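Local coordinates for protein enoyl-CoA hydratase (Mycobacterium avium, PDB 3OC7) that probably catalyses the hydration of enoyl-CoA thioesters in fatty acid metabolism, as a member of the crotonase family of enoyl-CoA hydratases and isomerases, at residues 143-148 against 153-158; 122-127 against 186-191. All blocks are in the same frame, centred on the assembly; numbering follows the deposited sequence.

Along the chain, contact 1 (143-148 with 153-158) is nested inside the loop closed by contact 2 (122-127 with 186-191), and both belong to the crotonase fold. Their centres are about 13 Å apart, and helix 123-129 joins them. The Phe124 ring meets Leu188 in contact 2; Phe124 CZ lies 3.8 Å from Leu143 CG, and Phe124 CB 3.8 Å from Ile155 CD1, both of contact 1. Ile155 CG2 also packs beside the backbone at Gly125. Each contact borders a different neighbour, contact 1 the second subunit and contact 2 the third, so one short buried helix lies between regions that face both partners of the trimer.

Contact 1 (143-148 against 153-158); sequences LTEARI and AIISLT
A small, buried, mainly apolar contact folds the chain back on itself in the crotonase core, where Leu143 and Glu145, just after strand 140-142, meet Ile155 in the turn that leads into the short helix 156-159. The second segment begins with a type I beta turn from Ala153 to Ser156, closed by the bond from Ser156 N to Ala153 O (3.2 Å). Ile155 sits inside this turn and directs its side chain at the first segment. Its CG1 is flanked by the backbone N and C (chi1 65°), and the extended chi2 carries the CD1 methyl forward as the leading atom. Leu143 answers with one branch, CD2, and the two side chains run past one another, meeting through these end methyls. No hydrogen bond crosses between the segments. Phe124 of helix 123-129 touches both Leu143 and Ile155, which places the pair against that helix, while Glu145 packs on Val150 and Pro152 in the intervening loop. The second subunit borders this region: the backbone of Ala146 is hydrogen-bonded to it, and Ser156 packs on its Leu221. At the contact itself, Leu143 CD2 stands 4.0 Å from Ile155 CD1; the Glu145 chain, bent at chi2 (76°), makes a marginal approach to the same methyl, with Glu145 OE2 4.4 Å from Ile155 CD1.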
loop_
_atom_site.group_PDB
_atom_site.type_symbol
_atom_site.label_atom_id
_atom_site.label_comp_id
_atom_site.label_asym_id
_atom_site.label_seq_id
_atom_site.Cartn_x
_atom_site.Cartn_y
_atom_site.Cartn_z
ATOM N N LEU A 143 -18.612 4.343 7.460
ATOM C CA LEU A 143 -18.663 2.916 7.843
ATOM C C LEU A 143 -19.132 2.808 9.305
ATOM O O LEU A 143 -18.306 2.723 10.227
ATOM C CB LEU A 143 -17.276 2.242 7.671
ATOM C CG LEU A 143 -16.713 2.130 6.245
ATOM C CD1 LEU A 143 -15.180 2.282 6.201
ATOM C CD2 LEU A 143 -17.139 0.832 5.548
ATOM N N THR A 144 -20.449 2.823 9.511
ATOM C CA THR A 144 -21.029 2.834 10.869
ATOM C C THR A 144 -21.442 1.463 11.420
ATOM O O THR A 144 -22.186 1.398 12.421
ATOM C CB THR A 144 -22.227 3.805 10.952
ATOM O OG1 THR A 144 -23.185 3.451 9.945
ATOM C CG2 THR A 144 -21.757 5.266 10.790
ATOM N N GLU A 145 -20.951 0.383 10.800
ATOM C CA GLU A 145 -21.264 -1.010 11.191
ATOM C C GLU A 145 -21.119 -1.313 12.692
ATOM O O GLU A 145 -22.042 -1.886 13.298
ATOM C CB GLU A 145 -20.474 -2.045 10.346
ATOM C CG GLU A 145 -20.969 -2.291 8.897
ATOM C CD GLU A 145 -20.633 -1.196 7.876
ATOM O OE1 GLU A 145 -19.976 -0.178 8.194
ATOM O OE2 GLU A 145 -21.050 -1.379 6.705
ATOM N N ALA A 146 -20.000 -0.911 13.299
ATOM C CA ALA A 146 -19.754 -1.202 14.727
ATOM C C ALA A 146 -20.782 -0.542 15.649
ATOM O O ALA A 146 -21.111 -1.094 16.704
ATOM C CB ALA A 146 -18.336 -0.818 15.133
ATOM N N ARG A 147 -21.293 0.628 15.239
ATOM C CA ARG A 147 -22.316 1.376 15.997
ATOM C C ARG A 147 -23.660 0.656 16.077
ATOM O O ARG A 147 -24.484 0.981 16.949
ATOM C CB ARG A 147 -22.507 2.792 15.414
ATOM C CG ARG A 147 -21.244 3.640 15.424
ATOM C CD ARG A 147 -21.512 5.103 15.116
ATOM N NE ARG A 147 -20.275 5.888 15.072
ATOM C CZ ARG A 147 -20.219 7.195 14.820
ATOM N NH1 ARG A 147 -21.333 7.885 14.598
ATOM N NH2 ARG A 147 -19.050 7.824 14.796
ATOM N N ILE A 148 -23.900 -0.291 15.166
ATOM C CA ILE A 148 -25.128 -1.113 15.213
ATOM C C ILE A 148 -24.849 -2.591 15.564
ATOM O O ILE A 148 -25.705 -3.458 15.389
ATOM C CB ILE A 148 -26.045 -0.940 13.940
ATOM C CG1 ILE A 148 -25.375 -1.480 12.666
ATOM C CG2 ILE A 148 -26.488 0.531 13.769
ATOM C CD1 ILE A 148 -26.304 -1.533 11.420
ATOM N N ALA A 153 -17.657 -7.067 7.003
ATOM C CA ALA A 153 -17.031 -8.344 6.647
ATOM C C ALA A 153 -16.886 -8.631 5.133
ATOM O O ALA A 153 -15.759 -8.664 4.609
ATOM C CB ALA A 153 -17.704 -9.524 7.412
ATOM N N ILE A 154 -18.011 -8.826 4.443
ATOM C CA ILE A 154 -18.003 -9.127 3.002
ATOM C C ILE A 154 -17.320 -8.042 2.150
ATOM O O ILE A 154 -16.569 -8.377 1.200
ATOM C CB ILE A 154 -19.431 -9.411 2.461
ATOM C CG1 ILE A 154 -19.869 -10.817 2.906
ATOM C CG2 ILE A 154 -19.504 -9.181 0.899
ATOM C CD1 ILE A 154 -19.217 -11.992 2.122
ATOM N N ILE A 155 -17.550 -6.766 2.478
ATOM C CA ILE A 155 -16.971 -5.680 1.665
ATOM C C ILE A 155 -15.427 -5.562 1.785
ATOM O O ILE A 155 -14.780 -4.932 0.931
ATOM C CB ILE A 155 -17.675 -4.312 1.877
ATOM C CG1 ILE A 155 -17.486 -3.787 3.303
ATOM C CG2 ILE A 155 -19.175 -4.381 1.503
ATOM C CD1 ILE A 155 -18.191 -2.457 3.568
ATOM N N SER A 156 -14.857 -6.182 2.831
ATOM C CA SER A 156 -13.391 -6.285 3.018
ATOM C C SER A 156 -12.661 -6.947 1.827
ATOM O O SER A 156 -11.475 -6.665 1.580
ATOM C CB SER A 156 -13.027 -6.995 4.344
ATOM O OG SER A 156 -13.360 -6.217 5.499
ATOM N N LEU A 157 -13.374 -7.805 1.086
ATOM C CA LEU A 157 -12.828 -8.485 -0.108
ATOM C C LEU A 157 -12.260 -7.518 -1.186
ATOM O O LEU A 157 -11.259 -7.836 -1.841
ATOM C CB LEU A 157 -13.880 -9.423 -0.743
ATOM C CG LEU A 157 -14.273 -10.677 0.043
ATOM C CD1 LEU A 157 -15.528 -11.328 -0.567
ATOM C CD2 LEU A 157 -13.102 -11.661 0.143
ATOM N N THR A 158 -12.918 -6.358 -1.345
ATOM C CA THR A 158 -12.437 -5.296 -2.271
ATOM C C THR A 158 -11.864 -4.033 -1.587
ATOM O O THR A 158 -11.068 -3.323 -2.223
ATOM C CB THR A 158 -13.515 -4.889 -3.340
ATOM O OG1 THR A 158 -14.680 -4.335 -2.700
ATOM C CG2 THR A 158 -13.883 -6.081 -4.268
#

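Contact 2 (122-127 against 186-191); sequences GGFGLV and IGLITM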
loop_
_atom_site.group_PDB
_atom_site.type_symbol
_atom_site.label_atom_id
_atom_site.label_comp_id
_atom_site.label_asym_id
_atom_site.label_seq_id
_atom_site.Cartn_x
_atom_site.Cartn_y
_atom_site.Cartn_z
ATOM N N GLY A 122 -23.160 -2.050 2.016
ATOM C CA GLY A 122 -22.853 -2.798 0.801
ATOM C C GLY A 122 -22.462 -1.952 -0.405
ATOM O O GLY A 122 -21.787 -2.437 -1.307
ATOM N N GLY A 123 -22.942 -0.703 -0.459
ATOM C CA GLY A 123 -22.508 0.227 -1.514
ATOM C C GLY A 123 -20.992 0.372 -1.654
ATOM O O GLY A 123 -20.485 0.519 -2.770
ATOM N N PHE A 124 -20.266 0.304 -0.530
ATOM C CA PHE A 124 -18.786 0.371 -0.518
ATOM C C PHE A 124 -18.177 -0.770 -1.347
ATOM O O PHE A 124 -17.134 -0.596 -1.993
ATOM C CB PHE A 124 -18.230 0.278 0.914
ATOM C CG PHE A 124 -18.184 1.585 1.675
ATOM C CD1 PHE A 124 -19.264 1.974 2.469
ATOM C CD2 PHE A 124 -17.035 2.374 1.686
ATOM C CE1 PHE A 124 -19.207 3.166 3.218
ATOM C CE2 PHE A 124 -16.961 3.581 2.427
ATOM C CZ PHE A 124 -18.065 3.986 3.177
ATOM N N GLY A 125 -18.815 -1.943 -1.311
ATOM C CA GLY A 125 -18.317 -3.118 -2.051
ATOM C C GLY A 125 -18.365 -2.944 -3.566
ATOM O O GLY A 125 -17.440 -3.384 -4.257
ATOM N N LEU A 126 -19.422 -2.294 -4.077
ATOM C CA LEU A 126 -19.485 -1.903 -5.506
ATOM C C LEU A 126 -18.377 -0.924 -5.898
ATOM O O LEU A 126 -17.687 -1.137 -6.920
ATOM C CB LEU A 126 -20.857 -1.300 -5.882
ATOM C CG LEU A 126 -22.096 -2.191 -5.836
ATOM C CD1 LEU A 126 -23.318 -1.450 -6.417
ATOM C CD2 LEU A 126 -21.870 -3.516 -6.540
ATOM N N VAL A 127 -18.195 0.135 -5.088
ATOM C CA VAL A 127 -17.122 1.119 -5.332
ATOM C C VAL A 127 -15.740 0.418 -5.349
ATOM O O VAL A 127 -14.911 0.678 -6.245
ATOM C CB VAL A 127 -17.171 2.302 -4.279
ATOM C CG1 VAL A 127 -15.990 3.267 -4.465
ATOM C CG2 VAL A 127 -18.534 3.068 -4.334
ATOM N N ILE A 186 -7.061 8.299 0.579
ATOM C CA ILE A 186 -6.940 6.977 1.231
ATOM C C ILE A 186 -7.035 5.748 0.291
ATOM O O ILE A 186 -6.796 4.603 0.734
ATOM C CB ILE A 186 -7.951 6.817 2.420
ATOM C CG1 ILE A 186 -9.406 6.722 1.933
ATOM C CG2 ILE A 186 -7.772 7.969 3.429
ATOM C CD1 ILE A 186 -10.438 6.362 3.040
ATOM N N GLY A 187 -7.410 5.966 -0.976
ATOM C CA GLY A 187 -7.490 4.858 -1.947
ATOM C C GLY A 187 -8.900 4.312 -2.173
ATOM O O GLY A 187 -9.076 3.357 -2.962
ATOM N N LEU A 188 -9.921 4.896 -1.527
ATOM C CA LEU A 188 -11.316 4.424 -1.740
ATOM C C LEU A 188 -11.823 4.750 -3.163
ATOM O O LEU A 188 -12.564 3.945 -3.766
ATOM C CB LEU A 188 -12.273 4.973 -0.670
ATOM C CG LEU A 188 -13.761 4.590 -0.812
ATOM C CD1 LEU A 188 -13.980 3.063 -0.784
ATOM C CD2 LEU A 188 -14.614 5.251 0.253
ATOM N N ILE A 189 -11.436 5.922 -3.686
ATOM C CA ILE A 189 -11.700 6.303 -5.102
ATOM C C ILE A 189 -10.404 6.688 -5.803
ATOM O O ILE A 189 -9.368 6.895 -5.139
ATOM C CB ILE A 189 -12.782 7.457 -5.236
ATOM C CG1 ILE A 189 -12.241 8.778 -4.655
ATOM C CG2 ILE A 189 -14.121 7.038 -4.586
ATOM C CD1 ILE A 189 -13.181 9.988 -4.784
ATOM N N THR A 190 -10.458 6.783 -7.134
ATOM C CA THR A 190 -9.313 7.225 -7.963
ATOM C C THR A 190 -9.115 8.749 -7.947
ATOM O O THR A 190 -7.964 9.238 -7.855
ATOM C CB THR A 190 -9.466 6.735 -9.441
ATOM O OG1 THR A 190 -9.882 5.353 -9.465
ATOM C CG2 THR A 190 -8.161 6.908 -10.235
ATOM N N MET A 191 -10.216 9.493 -8.076
ATOM C CA MET A 191 -10.156 10.962 -8.111
ATOM C C MET A 191 -11.450 11.653 -7.702
ATOM O O MET A 191 -12.554 11.192 -8.028
ATOM C CB MET A 191 -9.717 11.463 -9.486
ATOM C CG MET A 191 -10.399 10.830 -10.668
ATOM S SD MET A 191 -9.826 11.443 -12.285
ATOM C CE MET A 191 -10.610 13.026 -12.289
#
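A Schellman motif ends helix 180-186 at Gly187, and the loop that follows it packs Leu188 and Ile189 against Phe124 and Val127 of helix 123-129 in the buried interior of the crotonase fold. Gly187 adopts a positive phi (99°) that turns the chain out of the helix, and Leu188 then lies beside Phe124 and Val127. With CG anti to the backbone N (chi1 178°), Leu188 extends both methyls to the helix. CD2 approaches the Phe124 ring obliquely, 3.6 Å from CE2, while CD1 lies 4.0 Å from Phe124 CD2 and 4.2 Å from Val127 CG1. Leu188 lies roughly perpendicular to both Phe124 and Val127. Val127 places CG1 on the loop side, where this one methyl also meets Ile189 CG2 at 4.2 Å and rests 3.6 Å from the carbonyl oxygen Leu188 O. Phe141 of strand 140-142 touches both Phe124 and Leu188, adding to the apolar surroundings. Arg166 of the third subunit reaches the polar border: its NH2 is hydrogen-bonded to Val127 O and Leu188 O, and its NE to Gly187 O. No hydrogen bond links the segments, and the side chains meet mainly through apolar packing, while one arginine from the neighbouring chain bridges carbonyls of both segments and so ties this part of the core to the trimer interface.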